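Local coordinates for ferric iron-binding protein HitA (Pseudomonas aeruginosa PAO1, PDB 6IWF) that binds ferric iron as a bacterial solute-binding protein, probably for delivery to a membrane transporter, and is implicated in gallium internalization, at residues A[6-11]-A[50-55]; A[72-77]-A[230-235]; A[104-109]-A[188-193]; A[179-184]-A[199-204]. All coordinates share one frame; numbering follows the deposited sequence.

Contacts 1 and 2 adjoin at one end of the molecule, their centres about 11 Å apart, and contacts 3 and 4 sit together on the opposite side of the chain's centre from contact 2. Contacts 1, 3 and 4 are buried, contact 2 only partly. The first three reach the same mixed sheet, but differently: contact 3 is an antiparallel strand pair, contact 1 sets the loop before strand 56-59 against strand 4-9, and contact 2 ties a loop to the last part of strand 224-231, with a lysine at its margin. Contact 4 joins two helices by apolar groups, with charges at its outer side. Asp55 links contacts 1 and 2, while Met180 and Val183 pack contact 4 onto contact 3.

Contact 1. Residues A[6-11]-A[50-55]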
loop_
_atom_site.group_PDB
_atom_site.type_symbol
_atom_site.label_atom_id
_atom_site.label_comp_id
_atom_site.label_asym_id
_atom_site.label_seq_id
_atom_site.Cartn_x
_atom_site.Cartn_y
_atom_site.Cartn_z
ATOM N N THR A 6 -2.951 10.739 -19.514
ATOM C CA THR A 6 -3.810 10.888 -18.345
ATOM C C THR A 6 -3.424 9.812 -17.338
ATOM O O THR A 6 -3.443 8.623 -17.670
ATOM C CB THR A 6 -5.288 10.774 -18.716
ATOM O OG1 THR A 6 -5.627 11.783 -19.683
ATOM C CG2 THR A 6 -6.156 10.958 -17.479
ATOM N N LEU A 7 -3.027 10.237 -16.137
ATOM C CA LEU A 7 -2.662 9.346 -15.046
ATOM C C LEU A 7 -3.790 9.350 -14.027
ATOM O O LEU A 7 -4.103 10.398 -13.457
ATOM C CB LEU A 7 -1.355 9.784 -14.382
ATOM C CG LEU A 7 -0.968 9.035 -13.098
ATOM C CD1 LEU A 7 -0.699 7.565 -13.441
ATOM C CD2 LEU A 7 0.249 9.677 -12.410
ATOM N N TYR A 8 -4.392 8.188 -13.801
ATOM C CA TYR A 8 -5.316 7.991 -12.686
ATOM C C TYR A 8 -4.476 7.611 -11.475
ATOM O O TYR A 8 -3.904 6.516 -11.438
ATOM C CB TYR A 8 -6.341 6.901 -13.006
ATOM C CG TYR A 8 -7.533 7.374 -13.820
ATOM C CD1 TYR A 8 -7.453 8.513 -14.618
ATOM C CD2 TYR A 8 -8.735 6.678 -13.792
ATOM C CE1 TYR A 8 -8.536 8.940 -15.363
ATOM C CE2 TYR A 8 -9.830 7.105 -14.540
ATOM C CZ TYR A 8 -9.716 8.231 -15.324
ATOM O OH TYR A 8 -10.788 8.663 -16.069
ATOM N N ASN A 9 -4.392 8.510 -10.480
ATOM C CA ASN A 9 -3.456 8.342 -9.370
ATOM C C ASN A 9 -4.209 8.053 -8.077
ATOM O O ASN A 9 -4.769 8.965 -7.453
ATOM C CB ASN A 9 -2.556 9.564 -9.180
ATOM C CG ASN A 9 -1.639 9.397 -7.988
ATOM O OD1 ASN A 9 -1.209 8.284 -7.695
ATOM N ND2 ASN A 9 -1.369 10.490 -7.263
ATOM N N GLY A 10 -4.180 6.781 -7.672
ATOM C CA GLY A 10 -4.621 6.337 -6.364
ATOM C C GLY A 10 -3.556 6.370 -5.291
ATOM O O GLY A 10 -3.878 6.208 -4.110
ATOM N N GLN A 11 -2.293 6.560 -5.667
ATOM C CA GLN A 11 -1.236 6.768 -4.688
ATOM C C GLN A 11 -1.326 8.186 -4.129
ATOM O O GLN A 11 -2.160 8.990 -4.540
ATOM C CB GLN A 11 0.144 6.532 -5.299
ATOM C CG GLN A 11 0.849 5.278 -4.818
ATOM C CD GLN A 11 1.368 5.394 -3.392
ATOM O OE1 GLN A 11 0.917 6.234 -2.612
ATOM N NE2 GLN A 11 2.314 4.544 -3.049
ATOM N N ALA A 50 -14.598 1.927 -22.719
ATOM C CA ALA A 50 -13.747 2.320 -23.839
ATOM C C ALA A 50 -13.553 3.826 -23.898
ATOM O O ALA A 50 -12.544 4.299 -24.433
ATOM C CB ALA A 50 -14.342 1.813 -25.154
ATOM N N ARG A 51 -14.503 4.589 -23.361
ATOM C CA ARG A 51 -14.423 6.042 -23.331
ATOM C C ARG A 51 -13.500 6.566 -22.241
ATOM O O ARG A 51 -13.321 7.789 -22.149
ATOM C CB ARG A 51 -15.817 6.646 -23.139
ATOM C CG ARG A 51 -16.820 6.292 -24.225
ATOM C CD ARG A 51 -18.171 6.931 -23.942
ATOM N NE ARG A 51 -19.111 6.744 -25.045
ATOM C CZ ARG A 51 -20.332 7.270 -25.086
ATOM N NH1 ARG A 51 -20.772 8.020 -24.084
ATOM N NH2 ARG A 51 -21.116 7.042 -26.134
ATOM N N SER A 52 -12.924 5.690 -21.418
ATOM C CA SER A 52 -12.067 6.157 -20.338
ATOM C C SER A 52 -10.872 6.899 -20.918
ATOM O O SER A 52 -10.186 6.363 -21.799
ATOM C CB SER A 52 -11.571 5.010 -19.464
ATOM O OG SER A 52 -10.778 5.531 -18.396
ATOM N N PRO A 53 -10.593 8.121 -20.462
ATOM C CA PRO A 53 -9.380 8.812 -20.902
ATOM C C PRO A 53 -8.112 8.298 -20.239
ATOM O O PRO A 53 -7.015 8.719 -20.638
ATOM C CB PRO A 53 -9.659 10.266 -20.507
ATOM C CG PRO A 53 -10.494 10.133 -19.262
ATOM C CD PRO A 53 -11.350 8.904 -19.467
ATOM N N ALA A 54 -8.226 7.384 -19.272
ATOM C CA ALA A 54 -7.062 6.937 -18.514
ATOM C C ALA A 54 -6.074 6.204 -19.410
ATOM O O ALA A 54 -6.446 5.314 -20.179
ATOM C CB ALA A 54 -7.495 6.025 -17.366
ATOM N N ASP A 55 -4.803 6.581 -19.304
ATOM C CA ASP A 55 -3.736 5.868 -19.988
ATOM C C ASP A 55 -2.952 4.957 -19.055
ATOM O O ASP A 55 -2.570 3.852 -19.456
ATOM C CB ASP A 55 -2.784 6.871 -20.646
ATOM C CG ASP A 55 -3.462 7.678 -21.729
ATOM O OD1 ASP A 55 -3.932 7.056 -22.712
ATOM O OD2 ASP A 55 -3.551 8.918 -21.581
#
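Thr6 and Asp55 hold each other by two hydrogen bonds. The amide N of Thr6 donates to OD2 of Asp55 at 2.8 Å, nearly straight at 166° and on the anti lone pair of that oxygen. In return Asp55 N donates to Thr6 O at 2.9 Å. CG of Asp55 is anti to its own carbonyl carbon (chi1 -64°), on the same side as its backbone N, and the carboxylate and amide together grip both backbone polar groups, N-H and C=O, of Thr6. The other carboxylate oxygen, OD1, bonds Ser235 OG.

The apolar part centres on Tyr8. CB of Ala54 stands over the middle of the ring, 3.5 Å from its centroid and 4° off the normal, a CH-pi contact. Beyond it the ring of Pro53 crosses the tyrosine side chain at about a right angle, with CD and CG each 3.5 Å from Tyr8 OH. That hydroxyl is hydrogen-bonded to Glu48, which also bonds Ser52 OG. Ser52 OG accepts from Ala54 N at 3.3 Å, closing an ST turn.

The loop thus fixed ends the beta-alpha-beta crossover from strand 30-35 through helix 38-48 to strand 56-59, both strands parallel neighbours of strand 4-9. The carboxylate bond to the Thr6 amide is consistent with the Asp55 side chain taking the place of a backbone acceptor beside the parallel pairing.

Contact 2. Residues A[72-77]-A[230-235]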
loop_
_atom_site.group_PDB
_atom_site.type_symbol
_atom_site.label_atom_id
_atom_site.label_comp_id
_atom_site.label_asym_id
_atom_site.label_seq_id
_atom_site.Cartn_x
_atom_site.Cartn_y
_atom_site.Cartn_z
ATOM N N GLY A 72 -9.756 -7.931 -17.846
ATOM C CA GLY A 72 -9.171 -7.733 -19.155
ATOM C C GLY A 72 -8.952 -6.287 -19.526
ATOM O O GLY A 72 -8.759 -5.981 -20.707
ATOM N N LEU A 73 -8.962 -5.381 -18.549
ATOM C CA LEU A 73 -8.881 -3.958 -18.839
ATOM C C LEU A 73 -7.449 -3.440 -18.934
ATOM O O LEU A 73 -7.250 -2.291 -19.352
ATOM C CB LEU A 73 -9.650 -3.166 -17.774
ATOM C CG LEU A 73 -11.165 -3.210 -17.993
ATOM C CD1 LEU A 73 -11.931 -2.857 -16.736
ATOM C CD2 LEU A 73 -11.525 -2.275 -19.136
ATOM N N LEU A 74 -6.460 -4.252 -18.578
ATOM C CA LEU A 74 -5.071 -3.814 -18.512
ATOM C C LEU A 74 -4.251 -4.413 -19.650
ATOM O O LEU A 74 -4.366 -5.609 -19.958
ATOM C CB LEU A 74 -4.458 -4.209 -17.165
ATOM C CG LEU A 74 -5.235 -3.718 -15.943
ATOM C CD1 LEU A 74 -4.475 -4.103 -14.640
ATOM C CD2 LEU A 74 -5.481 -2.213 -15.981
ATOM N N ALA A 75 -3.406 -3.579 -20.256
ATOM C CA ALA A 75 -2.546 -4.012 -21.352
ATOM C C ALA A 75 -1.361 -4.812 -20.824
ATOM O O ALA A 75 -0.796 -4.490 -19.777
ATOM C CB ALA A 75 -2.038 -2.798 -22.133
ATOM N N LYS A 76 -0.967 -5.847 -21.568
ATOM C CA LYS A 76 0.266 -6.550 -21.232
ATOM C C LYS A 76 1.439 -5.572 -21.287
ATOM O O LYS A 76 1.544 -4.749 -22.200
ATOM C CB LYS A 76 0.470 -7.734 -22.191
ATOM C CG LYS A 76 1.927 -8.077 -22.536
ATOM C CD LYS A 76 2.709 -8.701 -21.378
ATOM C CE LYS A 76 3.889 -9.529 -21.903
ATOM N NZ LYS A 76 5.132 -8.724 -22.119
ATOM N N LEU A 77 2.305 -5.633 -20.280
ATOM C CA LEU A 77 3.459 -4.747 -20.222
ATOM C C LEU A 77 4.611 -5.290 -21.064
ATOM O O LEU A 77 4.787 -6.502 -21.208
ATOM C CB LEU A 77 3.923 -4.569 -18.777
ATOM C CG LEU A 77 2.980 -3.761 -17.885
ATOM C CD1 LEU A 77 3.399 -3.921 -16.420
ATOM C CD2 LEU A 77 2.970 -2.293 -18.294
ATOM N N ALA A 230 -0.189 0.232 -14.080
ATOM C CA ALA A 230 -0.647 -0.518 -15.240
ATOM C C ALA A 230 -0.992 0.455 -16.352
ATOM O O ALA A 230 -1.331 1.609 -16.101
ATOM C CB ALA A 230 -1.867 -1.389 -14.901
ATOM N N VAL A 231 -0.890 -0.036 -17.586
ATOM C CA VAL A 231 -1.359 0.651 -18.788
ATOM C C VAL A 231 -2.764 0.158 -19.119
ATOM O O VAL A 231 -3.014 -1.048 -19.126
ATOM C CB VAL A 231 -0.406 0.372 -19.962
ATOM C CG1 VAL A 231 -0.970 0.958 -21.272
ATOM C CG2 VAL A 231 0.981 0.926 -19.647
ATOM N N LEU A 232 -3.674 1.079 -19.434
ATOM C CA LEU A 232 -5.034 0.677 -19.781
ATOM C C LEU A 232 -5.070 0.151 -21.211
ATOM O O LEU A 232 -4.461 0.731 -22.115
ATOM C CB LEU A 232 -6.009 1.847 -19.626
ATOM C CG LEU A 232 -6.506 2.182 -18.219
ATOM C CD1 LEU A 232 -7.119 0.944 -17.562
ATOM C CD2 LEU A 232 -5.411 2.785 -17.335
ATOM N N LYS A 233 -5.776 -0.966 -21.411
ATOM C CA LYS A 233 -5.891 -1.533 -22.751
ATOM C C LYS A 233 -6.535 -0.549 -23.716
ATOM O O LYS A 233 -6.212 -0.540 -24.912
ATOM C CB LYS A 233 -6.702 -2.829 -22.691
ATOM C CG LYS A 233 -6.359 -3.836 -23.763
ATOM C CD LYS A 233 -6.469 -5.251 -23.220
ATOM C CE LYS A 233 -7.083 -6.197 -24.232
ATOM N NZ LYS A 233 -7.037 -7.596 -23.719
ATOM N N SER A 234 -7.427 0.299 -23.205
ATOM C CA SER A 234 -8.158 1.283 -23.991
ATOM C C SER A 234 -7.323 2.501 -24.375
ATOM O O SER A 234 -7.803 3.332 -25.151
ATOM C CB SER A 234 -9.391 1.747 -23.208
ATOM O OG SER A 234 -9.019 2.482 -22.047
ATOM N N SER A 235 -6.099 2.633 -23.859
ATOM C CA SER A 235 -5.333 3.855 -24.074
ATOM C C SER A 235 -5.074 4.071 -25.560
ATOM O O SER A 235 -4.718 3.138 -26.287
ATOM C CB SER A 235 -4.010 3.792 -23.304
ATOM O OG SER A 235 -3.100 4.790 -23.748
HETATM O O HOH W 1 -8.912 -0.635 -20.891
HETATM O O HOH W 2 -0.387 -2.810 -17.807
#
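Leu74 and Ala230 form the apolar centre of a contact built round a single beta bridge, Leu74 with Leu232, in which the loop after helix 63-70 runs beside the last part of strand 224-231. CD1 of Leu74 lies 3.8 Å from Ala230 CB. Its other methyl, CD2, touches the same CB and also CD1 of Leu232, 3.9 Å away, the two leucine side chains meeting at an oblique angle. The branches of Val231 have separate partners: CG1 faces Ala75 CB, while CG2 meets CD2 of Leu77 at 4.0 Å, next to helix 238-248, where Ala241 and Val245 also touch the valine.

Around this core run two backbone bonds. Ala75 N donates to Val231 O at 2.8 Å, and Lys233 N to Leu73 O at 2.9 Å, the latter almost straight at 173°. A water adds a further link, accepting from Ser234 N and donating to Leu73 O, the carbonyl that already receives the Lys233 amide. The type I turn from Leu232 to Ser235 carries the chain away from the bridge.

At the exposed margin Lys233 meets Gly72, whose positive phi closes a Schellman motif at the end of helix 63-70. The lysine chain bends at chi2 (145°), and its CD comes against Gly72 O at 3.5 Å.

Contact 3. Residues A[104-109]-A[188-193]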
loop_
_atom_site.group_PDB
_atom_site.type_symbol
_atom_site.label_atom_id
_atom_site.label_comp_id
_atom_site.label_asym_id
_atom_site.label_seq_id
_atom_site.Cartn_x
_atom_site.Cartn_y
_atom_site.Cartn_z
ATOM N N ARG A 104 3.483 -3.304 7.181
ATOM C CA ARG A 104 2.724 -2.972 8.376
ATOM C C ARG A 104 3.653 -2.934 9.580
ATOM O O ARG A 104 4.631 -3.687 9.664
ATOM C CB ARG A 104 1.602 -3.993 8.608
ATOM C CG ARG A 104 0.666 -4.155 7.406
ATOM C CD ARG A 104 -0.273 -3.005 7.297
ATOM N NE ARG A 104 -1.212 -2.933 8.419
ATOM C CZ ARG A 104 -2.078 -1.933 8.546
ATOM N NH1 ARG A 104 -2.098 -0.975 7.624
ATOM N NH2 ARG A 104 -2.917 -1.889 9.564
ATOM N N VAL A 105 3.348 -2.037 10.509
ATOM C CA VAL A 105 4.116 -1.869 11.738
ATOM C C VAL A 105 3.142 -1.611 12.880
ATOM O O VAL A 105 1.930 -1.478 12.677
ATOM C CB VAL A 105 5.139 -0.720 11.635
ATOM C CG1 VAL A 105 6.147 -1.009 10.538
ATOM C CG2 VAL A 105 4.430 0.608 11.381
ATOM N N LEU A 106 3.690 -1.532 14.092
ATOM C CA LEU A 106 2.968 -1.083 15.279
ATOM C C LEU A 106 3.652 0.199 15.758
ATOM O O LEU A 106 4.756 0.152 16.312
ATOM C CB LEU A 106 2.961 -2.175 16.365
ATOM C CG LEU A 106 2.178 -1.849 17.640
ATOM C CD1 LEU A 106 0.673 -1.877 17.388
ATOM C CD2 LEU A 106 2.552 -2.870 18.707
ATOM N N ALA A 107 3.035 1.355 15.528
ATOM C CA ALA A 107 3.581 2.587 16.098
ATOM C C ALA A 107 3.202 2.634 17.572
ATOM O O ALA A 107 2.105 2.213 17.946
ATOM C CB ALA A 107 3.053 3.816 15.362
ATOM N N TYR A 108 4.125 3.088 18.418
ATOM C CA TYR A 108 3.820 3.124 19.841
ATOM C C TYR A 108 4.515 4.310 20.491
ATOM O O TYR A 108 5.510 4.833 19.983
ATOM C CB TYR A 108 4.212 1.816 20.547
ATOM C CG TYR A 108 5.706 1.580 20.694
ATOM C CD1 TYR A 108 6.465 1.124 19.620
ATOM C CD2 TYR A 108 6.347 1.784 21.911
ATOM C CE1 TYR A 108 7.830 0.900 19.741
ATOM C CE2 TYR A 108 7.736 1.559 22.045
ATOM C CZ TYR A 108 8.461 1.123 20.952
ATOM O OH TYR A 108 9.826 0.895 21.051
ATOM N N ASN A 109 3.961 4.727 21.637
ATOM C CA ASN A 109 4.518 5.820 22.420
ATOM C C ASN A 109 5.315 5.228 23.568
ATOM O O ASN A 109 4.716 4.634 24.481
ATOM C CB ASN A 109 3.406 6.720 22.952
ATOM C CG ASN A 109 3.937 7.903 23.755
ATOM O OD1 ASN A 109 5.114 7.948 24.117
ATOM N ND2 ASN A 109 3.063 8.860 24.041
ATOM N N VAL A 188 -3.380 7.847 22.271
ATOM C CA VAL A 188 -3.571 6.403 22.259
ATOM C C VAL A 188 -2.182 5.790 22.296
ATOM O O VAL A 188 -1.225 6.364 21.766
ATOM C CB VAL A 188 -4.394 5.928 21.034
ATOM C CG1 VAL A 188 -3.601 6.083 19.711
ATOM C CG2 VAL A 188 -4.865 4.489 21.235
ATOM N N ASP A 189 -2.055 4.634 22.968
ATOM C CA ASP A 189 -0.721 4.107 23.246
ATOM C C ASP A 189 -0.039 3.575 21.990
ATOM O O ASP A 189 1.188 3.650 21.883
ATOM C CB ASP A 189 -0.780 2.994 24.296
ATOM C CG ASP A 189 -1.196 3.494 25.677
ATOM O OD1 ASP A 189 -1.298 4.728 25.880
ATOM O OD2 ASP A 189 -1.427 2.642 26.567
ATOM N N MET A 190 -0.798 3.019 21.045
ATOM C CA MET A 190 -0.202 2.421 19.855
ATOM C C MET A 190 -1.201 2.483 18.704
ATOM O O MET A 190 -2.380 2.766 18.898
ATOM C CB MET A 190 0.237 0.971 20.134
ATOM C CG MET A 190 -0.872 0.037 20.517
ATOM S SD MET A 190 -0.245 -1.502 21.264
ATOM C CE MET A 190 0.947 -0.863 22.311
ATOM N N ALA A 191 -0.726 2.200 17.489
ATOM C CA ALA A 191 -1.625 2.147 16.343
ATOM C C ALA A 191 -1.060 1.222 15.278
ATOM O O ALA A 191 0.159 1.155 15.088
ATOM C CB ALA A 191 -1.868 3.541 15.738
ATOM N N LEU A 192 -1.966 0.526 14.591
ATOM C CA LEU A 192 -1.641 -0.350 13.472
ATOM C C LEU A 192 -1.655 0.480 12.197
ATOM O O LEU A 192 -2.702 1.017 11.827
ATOM C CB LEU A 192 -2.673 -1.473 13.385
ATOM C CG LEU A 192 -2.756 -2.414 14.586
ATOM C CD1 LEU A 192 -3.933 -3.344 14.426
ATOM C CD2 LEU A 192 -1.444 -3.211 14.688
ATOM N N ILE A 193 -0.501 0.604 11.532
ATOM C CA ILE A 193 -0.349 1.482 10.370
ATOM C C ILE A 193 0.742 0.930 9.463
ATOM O O ILE A 193 1.506 0.048 9.839
ATOM C CB ILE A 193 0.027 2.935 10.754
ATOM C CG1 ILE A 193 1.320 2.939 11.577
ATOM C CG2 ILE A 193 -1.104 3.648 11.472
ATOM C CD1 ILE A 193 2.066 4.258 11.513
HETATM O O HOH W 3 -4.896 0.450 10.559
HETATM O O HOH W 4 0.325 7.715 23.272
#
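Ile193 and Val105 form one antiparallel hydrogen-bonded pair of strands 104-108 and 190-193. From CB, the CG1 branch of Ile193 lies between its backbone N and carbonyl carbon (chi1 57°) and meets Val105 CG2 at 3.9 Å. Its tip, CD1, on the same face of the sheet, meets Ala107 CB, 4.0 Å away, and also packs on SD of Met180.

The backbones pair closely here: Val105 N donates to Ile193 O at 2.9 Å, with the return bond from Ile193 N weak. Ala107 and Ala191 exchange bonds in both directions, and Asn109 N donates to Asp189 O. On the other face Leu106 puts CD1 3.7 Å from Leu192 CD2, and both of its methyls touch Met190 SD.

Beside the Val105-Ile193 pair, Ile193 C lies over one face of the Arg104 guanidinium, offset toward its rim. A water in the plane of that group accepts from NH2 at 3.2 Å and donates to Leu192 O.

Strand 97-108 has strand 211-213 as another antiparallel neighbour, and strand 190-194 runs parallel to strand 134-136. Helix 176-184 packs on the alanine and isoleucine face, where the iron ligand Tyr197 also comes near Ile193.

Contact 4. Residues A[179-184]-A[199-204]; sequences AMKAVE and YTLKKE
Met180 opens the contact by bringing CG to within 3.9 Å of CD2 of Leu201, the residue that reaches across from helix 196-205. This helix and helix 176-184 are joined in the chain through strand 190-194. CG of Met180 is anti to the backbone N (chi1 178°), and the chain bends beyond it. The methionine also packs on Trp198, and its side chain is about 4 Å from that of the iron ligand Tyr197.

Lys181 follows on the outer side. Its chain, extended beyond CG, slants across Leu201, and both CG and CE touch the CD1 methyl, CE at 3.9 Å. Its ammonium then comes near the carboxylate of Glu204, NZ and OE1 being 4.2 Å apart, beyond a salt bridge.

Glu184, one turn after Met180, offers its aliphatic part: CB lies 3.9 Å from Leu201 CD2. The carboxylate is turned to other work, OE2 accepting from Asn209 N and OE1 bonding Ser210 OG.

The axes of the two segments come within 10.9 Å, crossing at -60°, and Leu201 spans the gap among Met180, Lys181 and Glu184. Cohesion is thus mainly apolar, and the nearby but unbridged charges of Lys181 and Glu204 would probably add only a modest attraction at the exposed side.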
loop_
_atom_site.group_PDB
_atom_site.type_symbol
_atom_site.label_atom_id
_atom_site.label_comp_id
_atom_site.label_asym_id
_atom_site.label_seq_id
_atom_site.Cartn_x
_atom_site.Cartn_y
_atom_site.Cartn_z
ATOM N N ALA A 179 -4.445 8.735 13.211
ATOM C CA ALA A 179 -4.024 7.695 14.153
ATOM C C ALA A 179 -2.548 7.840 14.527
ATOM O O ALA A 179 -2.170 7.649 15.697
ATOM C CB ALA A 179 -4.288 6.311 13.552
ATOM N N MET A 180 -1.701 8.166 13.553
ATOM C CA MET A 180 -0.272 8.320 13.821
ATOM C C MET A 180 -0.011 9.533 14.695
ATOM O O MET A 180 0.780 9.469 15.644
ATOM C CB MET A 180 0.508 8.422 12.505
ATOM C CG MET A 180 2.013 8.629 12.649
ATOM S SD MET A 180 2.891 7.150 13.226
ATOM C CE MET A 180 3.258 7.605 14.924
ATOM N N LYS A 181 -0.679 10.651 14.410
ATOM C CA LYS A 181 -0.510 11.797 15.286
ATOM C C LYS A 181 -1.086 11.528 16.673
ATOM O O LYS A 181 -0.569 12.060 17.660
ATOM C CB LYS A 181 -1.142 13.039 14.647
ATOM C CG LYS A 181 -0.336 13.580 13.461
ATOM C CD LYS A 181 -1.060 14.731 12.767
ATOM C CE LYS A 181 -0.219 15.357 11.640
ATOM N NZ LYS A 181 -0.901 16.554 11.020
ATOM N N ALA A 182 -2.135 10.699 16.778
ATOM C CA ALA A 182 -2.691 10.389 18.093
ATOM C C ALA A 182 -1.696 9.605 18.945
ATOM O O ALA A 182 -1.611 9.817 20.160
ATOM C CB ALA A 182 -4.003 9.616 17.959
ATOM N N VAL A 183 -0.932 8.695 18.333
ATOM C CA VAL A 183 0.144 8.037 19.075
ATOM C C VAL A 183 1.208 9.050 19.462
ATOM O O VAL A 183 1.679 9.080 20.606
ATOM C CB VAL A 183 0.756 6.888 18.257
ATOM C CG1 VAL A 183 1.941 6.270 19.023
ATOM C CG2 VAL A 183 -0.288 5.839 17.950
ATOM N N GLU A 184 1.619 9.882 18.500
ATOM C CA GLU A 184 2.679 10.846 18.749
ATOM C C GLU A 184 2.290 11.842 19.832
ATOM O O GLU A 184 3.149 12.275 20.610
ATOM C CB GLU A 184 3.026 11.573 17.447
ATOM C CG GLU A 184 4.045 12.685 17.612
ATOM C CD GLU A 184 5.417 12.159 17.984
ATOM O OE1 GLU A 184 5.693 10.965 17.710
ATOM O OE2 GLU A 184 6.229 12.935 18.541
ATOM N N TYR A 199 7.435 8.057 8.908
ATOM C CA TYR A 199 8.498 8.823 8.264
ATOM C C TYR A 199 7.991 10.162 7.735
ATOM O O TYR A 199 8.698 11.174 7.824
ATOM C CB TYR A 199 9.135 7.993 7.148
ATOM C CG TYR A 199 9.970 6.855 7.669
ATOM C CD1 TYR A 199 9.397 5.614 7.965
ATOM C CD2 TYR A 199 11.330 7.026 7.925
ATOM C CE1 TYR A 199 10.153 4.566 8.457
ATOM C CE2 TYR A 199 12.092 5.989 8.419
ATOM C CZ TYR A 199 11.506 4.764 8.690
ATOM O OH TYR A 199 12.281 3.740 9.174
ATOM N N THR A 200 6.775 10.196 7.177
ATOM C CA THR A 200 6.218 11.473 6.733
ATOM C C THR A 200 6.077 12.443 7.900
ATOM O O THR A 200 6.445 13.620 7.790
ATOM C CB THR A 200 4.868 11.262 6.047
ATOM O OG1 THR A 200 5.029 10.357 4.946
ATOM C CG2 THR A 200 4.324 12.599 5.541
ATOM N N LEU A 201 5.569 11.960 9.036
ATOM C CA LEU A 201 5.401 12.818 10.204
ATOM C C LEU A 201 6.747 13.285 10.746
ATOM O O LEU A 201 6.888 14.447 11.150
ATOM C CB LEU A 201 4.613 12.083 11.294
ATOM C CG LEU A 201 4.245 12.918 12.517
ATOM C CD1 LEU A 201 3.399 14.103 12.072
ATOM C CD2 LEU A 201 3.507 12.085 13.562
ATOM N N LYS A 202 7.746 12.396 10.769
ATOM C CA LYS A 202 9.076 12.790 11.225
ATOM C C LYS A 202 9.663 13.875 10.335
ATOM O O LYS A 202 10.226 14.859 10.829
ATOM C CB LYS A 202 10.016 11.585 11.266
ATOM C CG LYS A 202 11.403 11.971 11.767
ATOM C CD LYS A 202 12.309 10.781 11.979
ATOM C CE LYS A 202 13.718 11.248 12.332
ATOM N NZ LYS A 202 14.609 10.122 12.723
ATOM N N LYS A 203 9.548 13.710 9.010
ATOM C CA LYS A 203 10.034 14.742 8.096
ATOM C C LYS A 203 9.416 16.102 8.409
ATOM O O LYS A 203 10.090 17.134 8.303
ATOM C CB LYS A 203 9.741 14.330 6.648
ATOM C CG LYS A 203 10.235 15.326 5.602
ATOM C CD LYS A 203 10.300 14.691 4.216
ATOM C CE LYS A 203 8.928 14.669 3.542
ATOM N NZ LYS A 203 8.068 13.523 3.975
ATOM N N GLU A 204 8.155 16.122 8.835
ATOM C CA GLU A 204 7.477 17.385 9.104
ATOM C C GLU A 204 7.878 17.970 10.456
ATOM O O GLU A 204 8.087 19.183 10.568
ATOM C CB GLU A 204 5.962 17.181 9.031
ATOM C CG GLU A 204 5.126 18.374 9.485
ATOM C CD GLU A 204 3.632 18.152 9.269
ATOM O OE1 GLU A 204 3.075 17.188 9.847
ATOM O OE2 GLU A 204 3.012 18.944 8.520
#